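Beta-1,3-xylanase (PDB 2COV) probably binds beta-1,3-xylan through its family 31 carbohydrate-binding module, the part of the xylanase described here. Local coordinates at residues 16-29 with 50-63. Residues are numbered along the deposited sequence; the frame is centred on the assembly and turned at random.
Sequences NYVSDQEIEVYHVD and KSNGAFRKTFNAVL
I23 packs against F59 and against A61, just past the end of strand 54-60, and V25 packs against F59, on the face of the sheet that also carries H27 and F55. The CG2 methyl of I23 rests 3.6 Å from CB of A61, while CG2 of V25 lies 3.9 Å from CD1 of F59, whose ring continues onto V39 and L41 of strand 37-41. Beneath these side chains I23 pairs with F59, V25 with K57 and H27 with F55, each through two N-H...O bonds. The 13-19/22-28 hairpin, with a classic beta bulge of V18 and S19 against E22, thus joins strand 54-60, which the type I' turn S51-A54 links to strand 44-51 in the module's antiparallel sheet. On the other face, R56 bends at chi3 (92°) and presents NE and NH1 side-on to O of S51. Its NH2 forms a salt bridge with OE1 of E24, the hydrogen bond weak at 3.4 Å; N16 ND2 grips that oxygen at 2.8 Å, and both nitrogens also reach N96 O. A water joins E24 OE2 to T58 OG1. A leucine here would probably leave R56 without its carboxylate, N16 ND2 without this acceptor and the water without its link. Beyond strand 22-28, K50 NZ forms a salt bridge with D29 OD2, 2.8 Å away and from above the carboxylate plane.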
# COMPACT_ATOMS: atom_id res chain seq x y z
N ASN A 16 23.05 -12.46 3.03
CA ASN A 16 24.03 -13.49 3.14
C ASN A 16 23.47 -14.83 2.73
O ASN A 16 22.34 -15.20 3.07
CB ASN A 16 24.47 -13.67 4.60
CG ASN A 16 25.15 -12.45 5.18
OD1 ASN A 16 26.10 -11.93 4.58
ND2 ASN A 16 24.70 -12.02 6.36
N TYR A 17 24.28 -15.61 2.01
CA TYR A 17 24.04 -17.02 1.90
C TYR A 17 24.26 -17.71 3.28
O TYR A 17 25.26 -17.48 3.91
CB TYR A 17 25.00 -17.59 0.84
CG TYR A 17 25.12 -19.09 0.78
CD1 TYR A 17 26.05 -19.78 1.55
CD2 TYR A 17 24.33 -19.82 -0.08
CE1 TYR A 17 26.18 -21.17 1.45
CE2 TYR A 17 24.48 -21.21 -0.19
CZ TYR A 17 25.36 -21.84 0.57
OH TYR A 17 25.55 -23.24 0.47
N VAL A 18 23.30 -18.51 3.66
CA VAL A 18 23.39 -19.31 4.92
C VAL A 18 23.64 -20.76 4.53
O VAL A 18 24.58 -21.38 5.04
CB VAL A 18 22.15 -19.15 5.79
CG1 VAL A 18 22.23 -20.01 7.04
CG2 VAL A 18 21.94 -17.68 6.20
N SER A 19 22.78 -21.28 3.66
CA SER A 19 22.99 -22.62 3.09
C SER A 19 22.28 -22.62 1.77
O SER A 19 21.63 -21.65 1.41
CB SER A 19 22.44 -23.67 4.01
OG SER A 19 21.03 -23.64 4.05
N ASP A 20 22.32 -23.74 1.06
CA ASP A 20 21.72 -23.78 -0.24
C ASP A 20 20.20 -23.55 -0.17
O ASP A 20 19.66 -23.14 -1.21
CB ASP A 20 21.93 -25.16 -0.87
CG ASP A 20 23.28 -25.35 -1.47
OD1 ASP A 20 24.19 -24.45 -1.37
OD2 ASP A 20 23.42 -26.45 -2.10
N GLN A 21 19.53 -23.69 0.96
CA GLN A 21 18.10 -23.37 0.93
C GLN A 21 17.74 -22.26 1.92
O GLN A 21 16.60 -22.12 2.23
CB GLN A 21 17.23 -24.57 1.17
CG GLN A 21 17.48 -25.09 2.59
CD GLN A 21 18.45 -26.21 2.54
OE1 GLN A 21 19.57 -26.09 3.08
NE2 GLN A 21 18.07 -27.30 1.82
N GLU A 22 18.71 -21.48 2.38
CA GLU A 22 18.42 -20.39 3.33
C GLU A 22 19.24 -19.13 3.00
O GLU A 22 20.46 -19.17 2.82
CB GLU A 22 18.72 -20.81 4.79
CG GLU A 22 17.58 -21.68 5.46
CD GLU A 22 17.68 -21.74 6.97
OE1 GLU A 22 16.60 -22.12 7.54
OE2 GLU A 22 18.80 -21.43 7.52
N ILE A 23 18.54 -18.01 3.00
CA ILE A 23 19.09 -16.67 2.78
C ILE A 23 18.83 -15.85 4.04
O ILE A 23 17.77 -15.96 4.61
CB ILE A 23 18.43 -16.01 1.54
CG1 ILE A 23 19.13 -14.69 1.18
CG2 ILE A 23 16.94 -15.80 1.75
CD1 ILE A 23 18.54 -14.07 -0.06
N GLU A 24 19.83 -15.07 4.47
CA GLU A 24 19.61 -14.10 5.55
C GLU A 24 19.55 -12.74 4.86
O GLU A 24 20.49 -12.32 4.21
CB GLU A 24 20.78 -14.15 6.53
CG GLU A 24 20.62 -13.07 7.64
CD GLU A 24 21.72 -13.07 8.65
OE1 GLU A 24 22.86 -12.83 8.26
OE2 GLU A 24 21.45 -13.22 9.82
N VAL A 25 18.49 -12.04 5.11
CA VAL A 25 18.27 -10.67 4.60
C VAL A 25 18.58 -9.74 5.73
O VAL A 25 18.21 -9.98 6.87
CB VAL A 25 16.84 -10.49 4.09
CG1 VAL A 25 16.59 -9.08 3.62
CG2 VAL A 25 16.51 -11.53 2.99
N TYR A 26 19.30 -8.67 5.48
CA TYR A 26 19.62 -7.72 6.53
C TYR A 26 19.71 -6.30 6.03
O TYR A 26 19.87 -6.00 4.87
CB TYR A 26 20.93 -8.11 7.21
CG TYR A 26 22.18 -7.98 6.33
CD1 TYR A 26 22.85 -6.78 6.22
CD2 TYR A 26 22.71 -9.08 5.65
CE1 TYR A 26 23.99 -6.66 5.44
CE2 TYR A 26 23.84 -8.95 4.90
CZ TYR A 26 24.48 -7.76 4.76
OH TYR A 26 25.64 -7.67 4.00
N HIS A 27 19.56 -5.38 7.00
CA HIS A 27 19.83 -3.99 6.81
C HIS A 27 20.70 -3.50 7.99
O HIS A 27 20.29 -3.59 9.14
CB HIS A 27 18.60 -3.10 6.71
CG HIS A 27 18.85 -1.81 5.98
ND1 HIS A 27 19.81 -0.90 6.40
CD2 HIS A 27 18.38 -1.35 4.79
CE1 HIS A 27 19.87 0.09 5.50
NE2 HIS A 27 19.00 -0.15 4.51
N VAL A 28 21.87 -2.97 7.69
CA VAL A 28 22.72 -2.35 8.69
C VAL A 28 21.96 -1.20 9.37
O VAL A 28 21.20 -0.46 8.75
CB VAL A 28 24.03 -1.83 8.03
CG1 VAL A 28 24.90 -1.05 9.01
CG2 VAL A 28 24.80 -3.03 7.52
N ASP A 29 22.16 -1.06 10.68
CA ASP A 29 21.50 0.04 11.45
C ASP A 29 21.94 1.40 10.93
O ASP A 29 23.13 1.70 10.94
CB ASP A 29 21.92 -0.14 12.91
CG ASP A 29 21.23 0.81 13.82
OD1 ASP A 29 20.25 1.46 13.39
OD2 ASP A 29 21.65 0.83 14.99
N LYS A 50 17.89 -7.65 15.77
CA LYS A 50 19.01 -6.77 15.70
C LYS A 50 20.19 -7.44 16.37
O LYS A 50 20.16 -7.73 17.57
CB LYS A 50 18.67 -5.42 16.33
CG LYS A 50 19.64 -4.38 15.94
CD LYS A 50 19.48 -3.09 16.71
CE LYS A 50 20.38 -2.04 16.08
NZ LYS A 50 20.39 -0.81 16.94
N SER A 51 21.26 -7.68 15.60
CA SER A 51 22.48 -8.28 16.12
C SER A 51 23.65 -7.84 15.38
O SER A 51 23.61 -7.77 14.14
CB SER A 51 22.35 -9.83 16.11
OG SER A 51 23.44 -10.49 16.71
N ASN A 52 24.72 -7.51 16.07
CA ASN A 52 25.95 -7.11 15.42
C ASN A 52 25.80 -6.02 14.40
O ASN A 52 26.42 -6.05 13.33
CB ASN A 52 26.66 -8.36 14.91
CG ASN A 52 27.32 -9.09 16.09
OD1 ASN A 52 28.21 -8.55 16.70
ND2 ASN A 52 26.88 -10.33 16.39
N GLY A 53 24.95 -5.06 14.75
CA GLY A 53 24.88 -3.86 13.95
C GLY A 53 23.88 -3.87 12.79
O GLY A 53 23.83 -2.87 12.09
N ALA A 54 23.08 -4.93 12.65
CA ALA A 54 22.15 -5.03 11.55
C ALA A 54 20.88 -5.71 12.05
O ALA A 54 20.91 -6.60 12.92
CB ALA A 54 22.76 -5.85 10.40
N PHE A 55 19.80 -5.37 11.38
CA PHE A 55 18.53 -6.03 11.52
C PHE A 55 18.48 -7.18 10.56
O PHE A 55 18.74 -6.94 9.39
CB PHE A 55 17.38 -5.07 11.25
CG PHE A 55 17.31 -3.91 12.24
CD1 PHE A 55 17.95 -2.74 11.98
CD2 PHE A 55 16.57 -4.05 13.39
CE1 PHE A 55 17.88 -1.68 12.88
CE2 PHE A 55 16.52 -3.00 14.34
CZ PHE A 55 17.16 -1.84 14.04
N ARG A 56 18.12 -8.40 10.98
CA ARG A 56 18.35 -9.55 10.16
C ARG A 56 17.34 -10.65 10.39
O ARG A 56 16.83 -10.78 11.52
CB ARG A 56 19.72 -10.05 10.34
CG ARG A 56 20.18 -10.43 11.64
CD ARG A 56 21.97 -10.55 11.64
NE ARG A 56 22.96 -9.56 11.96
CZ ARG A 56 24.04 -9.52 11.25
NH1 ARG A 56 24.97 -8.65 11.48
NH2 ARG A 56 24.17 -10.35 10.12
N LYS A 57 17.01 -11.41 9.33
CA LYS A 57 16.17 -12.57 9.45
C LYS A 57 16.47 -13.53 8.31
O LYS A 57 16.89 -13.10 7.25
CB LYS A 57 14.67 -12.21 9.45
CG LYS A 57 13.75 -13.21 10.23
CD LYS A 57 13.99 -13.13 11.71
CE LYS A 57 13.12 -14.16 12.44
NZ LYS A 57 13.52 -14.47 13.77
N THR A 58 16.28 -14.83 8.55
CA THR A 58 16.50 -15.86 7.56
C THR A 58 15.20 -16.44 7.02
O THR A 58 14.17 -16.52 7.71
CB THR A 58 17.40 -16.97 8.17
OG1 THR A 58 18.65 -16.37 8.62
CG2 THR A 58 17.64 -18.09 7.24
N PHE A 59 15.26 -16.87 5.75
CA PHE A 59 14.12 -17.35 4.98
C PHE A 59 14.55 -18.51 4.12
O PHE A 59 15.72 -18.65 3.79
CB PHE A 59 13.68 -16.24 3.99
CG PHE A 59 13.28 -14.95 4.66
CD1 PHE A 59 14.22 -14.01 4.97
CD2 PHE A 59 11.99 -14.70 4.97
CE1 PHE A 59 13.85 -12.84 5.62
CE2 PHE A 59 11.60 -13.52 5.56
CZ PHE A 59 12.55 -12.60 5.89
N ASN A 60 13.58 -19.32 3.72
CA ASN A 60 13.82 -20.33 2.69
C ASN A 60 14.09 -19.63 1.37
O ASN A 60 13.41 -18.63 1.06
CB ASN A 60 12.59 -21.22 2.52
CG ASN A 60 12.21 -21.97 3.77
OD1 ASN A 60 13.06 -22.53 4.49
ND2 ASN A 60 10.92 -21.99 4.03
N ALA A 61 14.98 -20.14 0.57
CA ALA A 61 15.25 -19.60 -0.77
C ALA A 61 15.87 -20.65 -1.65
O ALA A 61 16.31 -21.71 -1.18
CB ALA A 61 16.15 -18.37 -0.69
N VAL A 62 16.00 -20.34 -2.93
CA VAL A 62 16.59 -21.26 -3.92
C VAL A 62 17.67 -20.51 -4.66
O VAL A 62 17.42 -19.45 -5.21
CB VAL A 62 15.52 -21.75 -4.89
CG1 VAL A 62 16.14 -22.58 -6.02
CG2 VAL A 62 14.50 -22.52 -4.15
N LEU A 63 18.88 -21.03 -4.66
CA LEU A 63 19.98 -20.41 -5.38
C LEU A 63 19.63 -20.16 -6.84
O LEU A 63 19.11 -21.06 -7.51
CB LEU A 63 21.25 -21.25 -5.29
CG LEU A 63 22.00 -21.19 -3.98
CD1 LEU A 63 22.97 -22.39 -3.95
CD2 LEU A 63 22.68 -19.85 -3.84
O HOH W 1 19.13 -23.79 -3.68
O HOH W 2 14.36 -20.35 6.86
O HOH W 3 18.95 -14.17 10.49